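Local coordinates for protein endoglucanase (PDB 6KDD) that probably hydrolyses beta-1,4-glucosidic bonds of cellulose-like glucans, as a family 5 glycoside hydrolase (cellulase A) built on a TIM barrel, at residues Glu45-Ile50 with Val58-Arg63; Arg90-Asn95 with Lys131-Asn136; Asp177-Ala182 with Arg188-Val193. All blocks are in the same frame, centred on the assembly; numbering follows the deposited sequence.

Contact 1: residues Glu45-Ile50 with Val58-Arg63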
loop_
_atom_site.group_PDB
_atom_site.type_symbol
_atom_site.label_atom_id
_atom_site.label_comp_id
_atom_site.label_asym_id
_atom_site.label_seq_id
_atom_site.Cartn_x
_atom_site.Cartn_y
_atom_site.Cartn_z
ATOM N N GLU A 45 11.366 -9.653 14.516
ATOM C CA GLU A 45 10.555 -10.848 14.698
ATOM C C GLU A 45 9.234 -10.764 13.949
ATOM O O GLU A 45 8.649 -11.792 13.657
ATOM C CB GLU A 45 10.244 -11.084 16.177
ATOM C CG GLU A 45 11.112 -12.171 16.792
ATOM C CD GLU A 45 10.692 -12.630 18.186
ATOM O OE1 GLU A 45 9.540 -12.334 18.587
ATOM O OE2 GLU A 45 11.518 -13.292 18.877
ATOM N N TYR A 46 8.763 -9.544 13.611
ATOM C CA TYR A 46 7.479 -9.479 12.946
ATOM C C TYR A 46 7.511 -10.218 11.611
ATOM O O TYR A 46 6.487 -10.705 11.170
ATOM C CB TYR A 46 7.082 -8.025 12.696
ATOM C CG TYR A 46 6.813 -7.219 13.956
ATOM C CD1 TYR A 46 6.628 -7.826 15.187
ATOM C CD2 TYR A 46 6.672 -5.841 13.887
ATOM C CE1 TYR A 46 6.363 -7.090 16.338
ATOM C CE2 TYR A 46 6.410 -5.082 15.028
ATOM C CZ TYR A 46 6.255 -5.707 16.254
ATOM O OH TYR A 46 5.983 -4.948 17.348
ATOM N N PHE A 47 8.630 -10.157 10.885
ATOM C CA PHE A 47 8.655 -10.769 9.564
ATOM C C PHE A 47 8.535 -12.290 9.702
ATOM O O PHE A 47 7.865 -12.933 8.898
ATOM C CB PHE A 47 9.842 -10.276 8.735
ATOM C CG PHE A 47 9.807 -8.775 8.513
ATOM C CD1 PHE A 47 8.751 -8.198 7.824
ATOM C CD2 PHE A 47 10.794 -7.953 9.030
ATOM C CE1 PHE A 47 8.650 -6.814 7.681
ATOM C CE2 PHE A 47 10.696 -6.563 8.896
ATOM C CZ PHE A 47 9.635 -5.998 8.209
ATOM N N GLU A 48 9.155 -12.865 10.731
ATOM C CA GLU A 48 9.031 -14.319 10.913
ATOM C C GLU A 48 7.578 -14.683 11.242
ATOM O O GLU A 48 7.052 -15.675 10.733
ATOM C CB GLU A 48 9.894 -14.742 12.106
ATOM C CG GLU A 48 10.298 -16.195 12.039
ATOM C CD GLU A 48 10.977 -16.703 13.308
ATOM O OE1 GLU A 48 11.313 -15.869 14.200
ATOM O OE2 GLU A 48 11.165 -17.940 13.407
ATOM N N ILE A 49 6.987 -13.905 12.160
ATOM C CA ILE A 49 5.597 -14.049 12.585
ATOM C C ILE A 49 4.645 -14.021 11.388
ATOM O O ILE A 49 3.751 -14.856 11.298
ATOM C CB ILE A 49 5.269 -13.022 13.689
ATOM C CG1 ILE A 49 5.963 -13.391 15.013
ATOM C CG2 ILE A 49 3.771 -12.881 13.873
ATOM C CD1 ILE A 49 6.059 -12.294 16.014
ATOM N N ILE A 50 4.818 -13.044 10.464
ATOM C CA ILE A 50 3.954 -12.805 9.319
ATOM C C ILE A 50 4.129 -13.956 8.324
ATOM O O ILE A 50 3.168 -14.452 7.734
ATOM C CB ILE A 50 4.370 -11.416 8.727
ATOM C CG1 ILE A 50 3.824 -10.303 9.634
ATOM C CG2 ILE A 50 3.991 -11.230 7.250
ATOM C CD1 ILE A 50 4.393 -8.891 9.365
ATOM N N VAL A 58 4.925 -8.242 2.265
ATOM C CA VAL A 58 4.696 -7.104 3.151
ATOM C C VAL A 58 4.857 -5.816 2.363
ATOM O O VAL A 58 5.698 -5.690 1.461
ATOM C CB VAL A 58 5.698 -7.106 4.331
ATOM C CG1 VAL A 58 5.346 -8.136 5.416
ATOM C CG2 VAL A 58 7.155 -7.200 3.871
ATOM N N ARG A 59 4.046 -4.830 2.740
ATOM C CA ARG A 59 4.157 -3.524 2.119
ATOM C C ARG A 59 4.579 -2.561 3.224
ATOM O O ARG A 59 4.059 -2.606 4.350
ATOM C CB ARG A 59 2.808 -3.069 1.534
ATOM C CG ARG A 59 2.849 -1.629 1.013
ATOM C CD ARG A 59 1.593 -1.316 0.204
ATOM N NE ARG A 59 1.515 0.058 -0.339
ATOM C CZ ARG A 59 0.824 1.089 0.154
ATOM N NH1 ARG A 59 0.203 0.990 1.317
ATOM N NH2 ARG A 59 0.770 2.247 -0.524
ATOM N N ILE A 60 5.594 -1.756 2.926
ATOM C CA ILE A 60 6.253 -0.952 3.950
ATOM C C ILE A 60 6.100 0.513 3.572
ATOM O O ILE A 60 6.863 1.031 2.763
ATOM C CB ILE A 60 7.747 -1.300 4.107
ATOM C CG1 ILE A 60 8.002 -2.811 4.256
ATOM C CG2 ILE A 60 8.378 -0.507 5.287
ATOM C CD1 ILE A 60 7.506 -3.335 5.575
ATOM N N PRO A 61 5.116 1.218 4.144
ATOM C CA PRO A 61 5.015 2.664 3.966
ATOM C C PRO A 61 6.190 3.405 4.578
ATOM O O PRO A 61 6.588 3.140 5.730
ATOM C CB PRO A 61 3.777 3.038 4.790
ATOM C CG PRO A 61 2.954 1.719 4.797
ATOM C CD PRO A 61 4.013 0.638 4.913
ATOM N N ILE A 62 6.715 4.396 3.828
ATOM C CA ILE A 62 7.923 5.071 4.282
ATOM C C ILE A 62 7.836 6.548 3.863
ATOM O O ILE A 62 7.744 6.843 2.665
ATOM C CB ILE A 62 9.168 4.435 3.613
ATOM C CG1 ILE A 62 9.392 2.961 3.980
ATOM C CG2 ILE A 62 10.432 5.222 3.949
ATOM C CD1 ILE A 62 10.517 2.377 3.119
ATOM N N ARG A 63 8.025 7.403 4.866
ATOM C CA ARG A 63 7.988 8.860 4.720
ATOM C C ARG A 63 9.418 9.370 4.508
ATOM O O ARG A 63 10.009 10.003 5.382
ATOM C CB ARG A 63 7.364 9.510 5.953
ATOM C CG ARG A 63 7.011 10.974 5.692
ATOM C CD ARG A 63 6.700 11.666 6.979
ATOM N NE ARG A 63 5.394 11.234 7.482
ATOM C CZ ARG A 63 4.480 12.030 8.026
ATOM N NH1 ARG A 63 4.707 13.335 8.091
ATOM N NH2 ARG A 63 3.353 11.520 8.506
#
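Phe47 and Ile50, one helical turn apart, rest on Val58 and Ile60 with apolar atoms alone; no hydrogen bond spans the contact. Followed outward, the Phe47 side chain starts from a CB that does not itself meet the strand. Its first torsion of -60° sets CG beside the backbone N and opposite the carbonyl carbon, and this swings the ring over to the strand. CD1 then comes 4.2 Å from Val58 CG1, and CE1 lies 4.1 Å from Val58 CG2. That methyl approaches obliquely, whereas Ile60 CD1 sits near the ring plane, at the edge, 4.2 Å from the same Phe47 CE1. At the far end CZ is still 4.3 Å from Ile60 CD1, so this methyl abuts two ring carbons. The Phe47 and Val58 side chains cross at about a right angle. Val58 meets both helix residues by splitting its methyls: CG2 goes to the ring, while CG1 also reaches Ile50 CG2 at 3.8 Å and Ile50 CD1 at 4.1 Å. Only 140 Å² is buried in total, as expected for segments whose axes stay 11.6 Å apart at closest approach and are bridged by side-chain ends. The axes of the short segments 45-50 and 58-60 run roughly antiparallel, at 148°. This is one helix-to-strand layer of a beta-alpha-beta unit in the TIM barrel: Val58 and Ile60 point outward to the helix, and Arg59 between them turns to the interior, where it forms salt bridges with Glu140 and Glu260. Phe47 also packs on Val87, Arg90 and Ala91 of helix 78-93, Ile50 on Val24 of strand 22-25, and Val58 and Ile60 on Val98 of strand 97-101.

Contact 2: residues Arg90-Asn95 with Lys131-Asn136; sequences RALENN and KDYPEN
The backbones come nearest at Leu92 and Asn136, whose CA atoms are 7.9 Å apart, one in the last turn of helix 78-93 and the other in the loop that leads into strand 137-140. Leu92 spans the gap with a forked tip. Its first torsion of -73° puts CG beside the backbone N, and the two methyls then part. Leu92 CD1 meets the Tyr133 ring at its edge, close to the ring plane, 3.6 Å from Tyr133 CD2, and also touches Pro134 CD. The other methyl, Leu92 CD2, lies against the Asn136 amide, 3.7 Å from both ND2 and OD1. The amide is also tied to the helix by a water, which accepts from Asn136 ND2 at 2.8 Å and donates to Leu92 O at 2.7 Å. Leu92 O is gripped a second time by Asn95 N at 2.9 Å. That bond belongs to a Schellman motif ending the helix, in which Asn95, with phi at +58°, is the C-prime residue. Just before it, Asn94 ND2 donates to Arg90 O at 2.7 Å, tilted 31° from the carbonyl plane. Arg90 NH1 forms a salt bridge with Glu93 OE2, which lies in the guanidinium plane and offers its syn lone pair. An alanine in place of Leu92 is likely to open a gap between the helix end and the loop, leaving the Tyr133 edge and the Asn136 amide without their shared packing partner. The phenolic end of Tyr133 is fixed by Asp89 and Lys85, both on the same helix as Leu92, and Arg172 NH2 and NH1 bind the carbonyl oxygens of Tyr133 and Pro134 respectively.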
loop_
_atom_site.group_PDB
_atom_site.type_symbol
_atom_site.label_atom_id
_atom_site.label_comp_id
_atom_site.label_asym_id
_atom_site.label_seq_id
_atom_site.Cartn_x
_atom_site.Cartn_y
_atom_site.Cartn_z
ATOM N N ARG A 90 15.535 -7.904 6.621
ATOM C CA ARG A 90 14.874 -8.893 7.461
ATOM C C ARG A 90 13.668 -9.533 6.770
ATOM O O ARG A 90 13.428 -10.745 6.943
ATOM C CB ARG A 90 14.478 -8.315 8.832
ATOM C CG ARG A 90 15.659 -7.936 9.707
ATOM C CD ARG A 90 16.296 -9.175 10.336
ATOM N NE ARG A 90 17.301 -8.977 11.381
ATOM C CZ ARG A 90 18.503 -9.564 11.431
ATOM N NH1 ARG A 90 18.897 -10.394 10.472
ATOM N NH2 ARG A 90 19.329 -9.287 12.426
ATOM N N ALA A 91 12.882 -8.731 6.041
ATOM C CA ALA A 91 11.730 -9.260 5.331
ATOM C C ALA A 91 12.163 -10.231 4.221
ATOM O O ALA A 91 11.589 -11.307 4.067
ATOM C CB ALA A 91 10.898 -8.119 4.777
ATOM N N LEU A 92 13.151 -9.834 3.414
ATOM C CA LEU A 92 13.661 -10.690 2.348
ATOM C C LEU A 92 14.271 -11.994 2.884
ATOM O O LEU A 92 14.131 -13.044 2.270
ATOM C CB LEU A 92 14.657 -9.881 1.508
ATOM C CG LEU A 92 14.042 -8.815 0.601
ATOM C CD1 LEU A 92 15.157 -8.001 -0.068
ATOM C CD2 LEU A 92 13.099 -9.417 -0.455
ATOM N N GLU A 93 14.931 -11.951 4.046
ATOM C CA GLU A 93 15.498 -13.127 4.675
ATOM C C GLU A 93 14.406 -14.038 5.215
ATOM O O GLU A 93 14.670 -15.198 5.464
ATOM C CB GLU A 93 16.340 -12.788 5.910
ATOM C CG GLU A 93 17.578 -12.001 5.561
ATOM C CD GLU A 93 18.205 -11.304 6.775
ATOM O OE1 GLU A 93 19.270 -10.694 6.591
ATOM O OE2 GLU A 93 17.632 -11.375 7.928
ATOM N N ASN A 94 13.178 -13.533 5.349
ATOM C CA ASN A 94 12.069 -14.390 5.711
ATOM C C ASN A 94 11.327 -14.875 4.472
ATOM O O ASN A 94 10.223 -15.377 4.614
ATOM C CB ASN A 94 11.145 -13.691 6.716
ATOM C CG ASN A 94 11.746 -13.730 8.103
ATOM O OD1 ASN A 94 11.587 -14.710 8.835
ATOM N ND2 ASN A 94 12.399 -12.647 8.491
ATOM N N ASN A 95 11.920 -14.691 3.281
ATOM C CA ASN A 95 11.367 -15.083 1.995
ATOM C C ASN A 95 10.006 -14.432 1.761
ATOM O O ASN A 95 9.136 -15.056 1.161
ATOM C CB ASN A 95 11.247 -16.613 1.840
ATOM C CG ASN A 95 12.597 -17.301 1.993
ATOM O OD1 ASN A 95 13.568 -16.923 1.355
ATOM N ND2 ASN A 95 12.684 -18.277 2.882
ATOM N N LYS A 131 19.608 -1.151 -6.181
ATOM C CA LYS A 131 19.523 -1.603 -7.561
ATOM C C LYS A 131 19.876 -3.085 -7.658
ATOM O O LYS A 131 19.330 -3.802 -8.493
ATOM C CB LYS A 131 20.386 -0.721 -8.470
ATOM C CG LYS A 131 21.879 -0.749 -8.187
ATOM C CD LYS A 131 22.704 0.066 -9.202
ATOM C CE LYS A 131 23.496 -0.812 -10.150
ATOM N NZ LYS A 131 22.742 -1.105 -11.391
ATOM N N ASP A 132 20.763 -3.546 -6.770
ATOM C CA ASP A 132 21.331 -4.888 -6.879
ATOM C C ASP A 132 20.493 -5.899 -6.094
ATOM O O ASP A 132 20.814 -7.085 -6.074
ATOM C CB ASP A 132 22.828 -4.868 -6.526
ATOM C CG ASP A 132 23.622 -4.175 -7.629
ATOM O OD1 ASP A 132 23.416 -4.562 -8.775
ATOM O OD2 ASP A 132 24.332 -3.173 -7.345
ATOM N N TYR A 133 19.365 -5.446 -5.517
ATOM C CA TYR A 133 18.505 -6.299 -4.713
ATOM C C TYR A 133 17.765 -7.324 -5.563
ATOM O O TYR A 133 17.472 -7.070 -6.724
ATOM C CB TYR A 133 17.536 -5.440 -3.882
ATOM C CG TYR A 133 18.112 -5.187 -2.515
ATOM C CD1 TYR A 133 19.397 -4.663 -2.379
ATOM C CD2 TYR A 133 17.455 -5.587 -1.364
ATOM C CE1 TYR A 133 20.007 -4.502 -1.142
ATOM C CE2 TYR A 133 18.051 -5.423 -0.116
ATOM C CZ TYR A 133 19.310 -4.844 -0.004
ATOM O OH TYR A 133 19.910 -4.670 1.211
ATOM N N PRO A 134 17.356 -8.465 -4.976
ATOM C CA PRO A 134 16.591 -9.500 -5.687
ATOM C C PRO A 134 15.271 -8.975 -6.264
ATOM O O PRO A 134 14.799 -7.909 -5.871
ATOM C CB PRO A 134 16.347 -10.625 -4.667
ATOM C CG PRO A 134 17.077 -10.226 -3.407
ATOM C CD PRO A 134 17.590 -8.805 -3.574
ATOM N N GLU A 135 14.696 -9.716 -7.215
ATOM C CA GLU A 135 13.523 -9.271 -7.960
ATOM C C GLU A 135 12.258 -9.190 -7.081
ATOM O O GLU A 135 11.234 -8.630 -7.489
ATOM C CB GLU A 135 13.278 -10.170 -9.184
ATOM C CG GLU A 135 12.854 -11.593 -8.880
ATOM C CD GLU A 135 12.515 -12.372 -10.154
ATOM O OE1 GLU A 135 11.945 -13.480 -10.048
ATOM O OE2 GLU A 135 12.803 -11.852 -11.270
ATOM N N ASN A 136 12.283 -9.792 -5.899
ATOM C CA ASN A 136 11.091 -9.789 -5.057
ATOM C C ASN A 136 11.046 -8.568 -4.115
ATOM O O ASN A 136 10.275 -8.587 -3.145
ATOM C CB ASN A 136 10.915 -11.135 -4.335
ATOM C CG ASN A 136 12.105 -11.505 -3.471
ATOM O OD1 ASN A 136 13.216 -11.076 -3.729
ATOM N ND2 ASN A 136 11.860 -12.259 -2.420
HETATM O O HOH W 1 13.509 -13.250 -0.334
#

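Contact 3: residues Asp177-Ala182 with Arg188-Val193; sequences DAPNWA and RSLKLV
With chi1 at -159° and chi2 at 54°, Leu190 swings its CG opposite the backbone N and brings both methyls down on the segment 177-182. CD1 meets two groups: it is 3.8 Å from Asp177 O and 3.9 Å from Pro179 CD, the Pro179 and Leu190 side chains meeting at a slant. CD2 reaches the backbone at Ala178 CA, 4.3 Å away; Ala178 and Leu190 also have the nearest CA atoms of the two segments, 6.3 Å apart. Ser189 adds a smaller contact: its OG stands 3.6 Å from Pro179 CG, a packing contact, while a weak hydrogen bond joins this hydroxyl to Ala186 O. No hydrogen bond links the two segments directly; Asp177 O, beside the Leu190 methyl, accepts one from Trp154 NE1. The contact joins the 188-193 loop to the C-terminal end of strand 174-177 in the barrel, where no long helix intervenes before strand 198-204. Helix 151-168 packs against it: Ala151 touches Pro179 and Ser189, and Asn155 binds the backbone on both sides of Leu190. Leu190 itself also rests on Val200 of strand 198-204.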
loop_
_atom_site.group_PDB
_atom_site.type_symbol
_atom_site.label_atom_id
_atom_site.label_comp_id
_atom_site.label_asym_id
_atom_site.label_seq_id
_atom_site.Cartn_x
_atom_site.Cartn_y
_atom_site.Cartn_z
ATOM N N ASP A 177 -0.006 3.782 -8.308
ATOM C CA ASP A 177 -1.273 3.889 -7.606
ATOM C C ASP A 177 -2.239 4.681 -8.503
ATOM O O ASP A 177 -1.819 5.610 -9.161
ATOM C CB ASP A 177 -1.105 4.713 -6.324
ATOM C CG ASP A 177 -0.495 3.946 -5.139
ATOM O OD1 ASP A 177 0.405 3.086 -5.355
ATOM O OD2 ASP A 177 -0.903 4.219 -4.014
ATOM N N ALA A 178 -3.526 4.347 -8.449
ATOM C CA ALA A 178 -4.579 5.246 -8.914
ATOM C C ALA A 178 -4.561 6.568 -8.145
ATOM O O ALA A 178 -4.135 6.620 -6.994
ATOM C CB ALA A 178 -5.917 4.539 -8.900
ATOM N N PRO A 179 -4.983 7.719 -8.757
ATOM C CA PRO A 179 -5.059 8.991 -8.032
ATOM C C PRO A 179 -6.357 9.021 -7.199
ATOM O O PRO A 179 -6.995 7.975 -7.026
ATOM C CB PRO A 179 -5.047 10.005 -9.195
ATOM C CG PRO A 179 -5.783 9.288 -10.288
ATOM C CD PRO A 179 -5.348 7.843 -10.188
ATOM N N ASN A 180 -6.693 10.177 -6.632
ATOM C CA ASN A 180 -7.876 10.338 -5.767
ATOM C C ASN A 180 -7.846 9.340 -4.605
ATOM O O ASN A 180 -8.829 8.632 -4.351
ATOM C CB ASN A 180 -9.198 10.294 -6.537
ATOM C CG ASN A 180 -10.445 10.541 -5.692
ATOM O OD1 ASN A 180 -11.507 9.952 -5.929
ATOM N ND2 ASN A 180 -10.361 11.440 -4.722
ATOM N N TRP A 181 -6.722 9.339 -3.871
ATOM C CA TRP A 181 -6.481 8.471 -2.712
ATOM C C TRP A 181 -6.474 7.000 -3.116
ATOM O O TRP A 181 -6.823 6.169 -2.284
ATOM C CB TRP A 181 -7.509 8.677 -1.587
ATOM C CG TRP A 181 -7.681 10.088 -1.122
ATOM C CD1 TRP A 181 -8.744 10.889 -1.420
ATOM C CD2 TRP A 181 -6.809 10.871 -0.284
ATOM N NE1 TRP A 181 -8.597 12.112 -0.829
ATOM C CE2 TRP A 181 -7.400 12.146 -0.156
ATOM C CE3 TRP A 181 -5.563 10.663 0.312
ATOM C CZ2 TRP A 181 -6.850 13.153 0.633
ATOM C CZ3 TRP A 181 -4.997 11.669 1.059
ATOM C CH2 TRP A 181 -5.630 12.899 1.218
ATOM N N ALA A 182 -6.104 6.684 -4.368
ATOM C CA ALA A 182 -6.208 5.340 -4.946
ATOM C C ALA A 182 -7.606 4.715 -4.812
ATOM O O ALA A 182 -7.737 3.520 -4.584
ATOM C CB ALA A 182 -5.115 4.403 -4.401
ATOM N N ARG A 188 -9.779 4.269 -13.938
ATOM C CA ARG A 188 -10.095 4.691 -15.297
ATOM C C ARG A 188 -9.438 6.030 -15.628
ATOM O O ARG A 188 -9.212 6.330 -16.800
ATOM C CB ARG A 188 -11.609 4.768 -15.524
ATOM C CG ARG A 188 -12.324 3.430 -15.423
ATOM C CD ARG A 188 -13.137 3.066 -16.651
ATOM N NE ARG A 188 -13.571 1.705 -16.385
ATOM C CZ ARG A 188 -14.830 1.291 -16.321
ATOM N NH1 ARG A 188 -15.826 2.131 -16.557
ATOM N NH2 ARG A 188 -15.080 0.024 -16.035
ATOM N N SER A 189 -9.069 6.830 -14.620
ATOM C CA SER A 189 -8.465 8.115 -14.948
ATOM C C SER A 189 -6.925 8.067 -15.001
ATOM O O SER A 189 -6.236 9.090 -15.104
ATOM C CB SER A 189 -9.039 9.221 -14.104
ATOM O OG SER A 189 -8.202 9.502 -13.011
ATOM N N LEU A 190 -6.366 6.856 -15.025
ATOM C CA LEU A 190 -4.916 6.695 -15.045
ATOM C C LEU A 190 -4.450 6.522 -16.494
ATOM O O LEU A 190 -4.980 5.686 -17.211
ATOM C CB LEU A 190 -4.650 5.443 -14.205
ATOM C CG LEU A 190 -3.275 5.222 -13.591
ATOM C CD1 LEU A 190 -2.794 6.388 -12.748
ATOM C CD2 LEU A 190 -3.318 3.926 -12.792
ATOM N N LYS A 191 -3.466 7.317 -16.928
ATOM C CA LYS A 191 -2.818 7.098 -18.217
ATOM C C LYS A 191 -1.587 6.193 -18.088
ATOM O O LYS A 191 -0.549 6.616 -17.600
ATOM C CB LYS A 191 -2.440 8.445 -18.842
ATOM C CG LYS A 191 -2.236 8.409 -20.352
ATOM C CD LYS A 191 -1.800 9.734 -20.945
ATOM C CE LYS A 191 -2.791 10.855 -20.704
ATOM N NZ LYS A 191 -2.105 12.160 -20.541
ATOM N N LEU A 192 -1.691 4.948 -18.567
ATOM C CA LEU A 192 -0.623 3.964 -18.450
ATOM C C LEU A 192 0.488 4.230 -19.466
ATOM O O LEU A 192 0.222 4.497 -20.629
ATOM C CB LEU A 192 -1.198 2.559 -18.661
ATOM C CG LEU A 192 -2.170 2.077 -17.585
ATOM C CD1 LEU A 192 -2.758 0.722 -17.959
ATOM C CD2 LEU A 192 -1.491 1.996 -16.229
ATOM N N VAL A 193 1.745 4.104 -19.025
ATOM C CA VAL A 193 2.900 4.179 -19.910
ATOM C C VAL A 193 3.102 2.804 -20.544
ATOM O O VAL A 193 2.480 1.818 -20.141
ATOM C CB VAL A 193 4.166 4.623 -19.146
ATOM C CG1 VAL A 193 4.053 6.026 -18.592
ATOM C CG2 VAL A 193 4.508 3.654 -18.032
#

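How the contacts relate
Contacts 1 and 2 adjoin, with centres 12 Å apart, and Phe47 faces both: its CD2 lies 3.7 Å from Arg90 CB, turned to helix 78-93. Glu48 CA also packs 3.3 Å from Asn94 OD1. Contact 3 is remote, its centre 25 Å from contact 1 and 27 Å from contact 2. Segments of contacts 1 and 3 nevertheless converge inside the barrel, where nearest atoms are about 4 Å apart: Arg59 forms a salt bridge with Glu140, which also lies close to Asp177. In this family the active site lies at the C-terminal strand ends. A bound nickel ion lies about 10 Å from the Phe47 side chain, and one lies about 9 Å from that of Tyr133, too far to be bound by either.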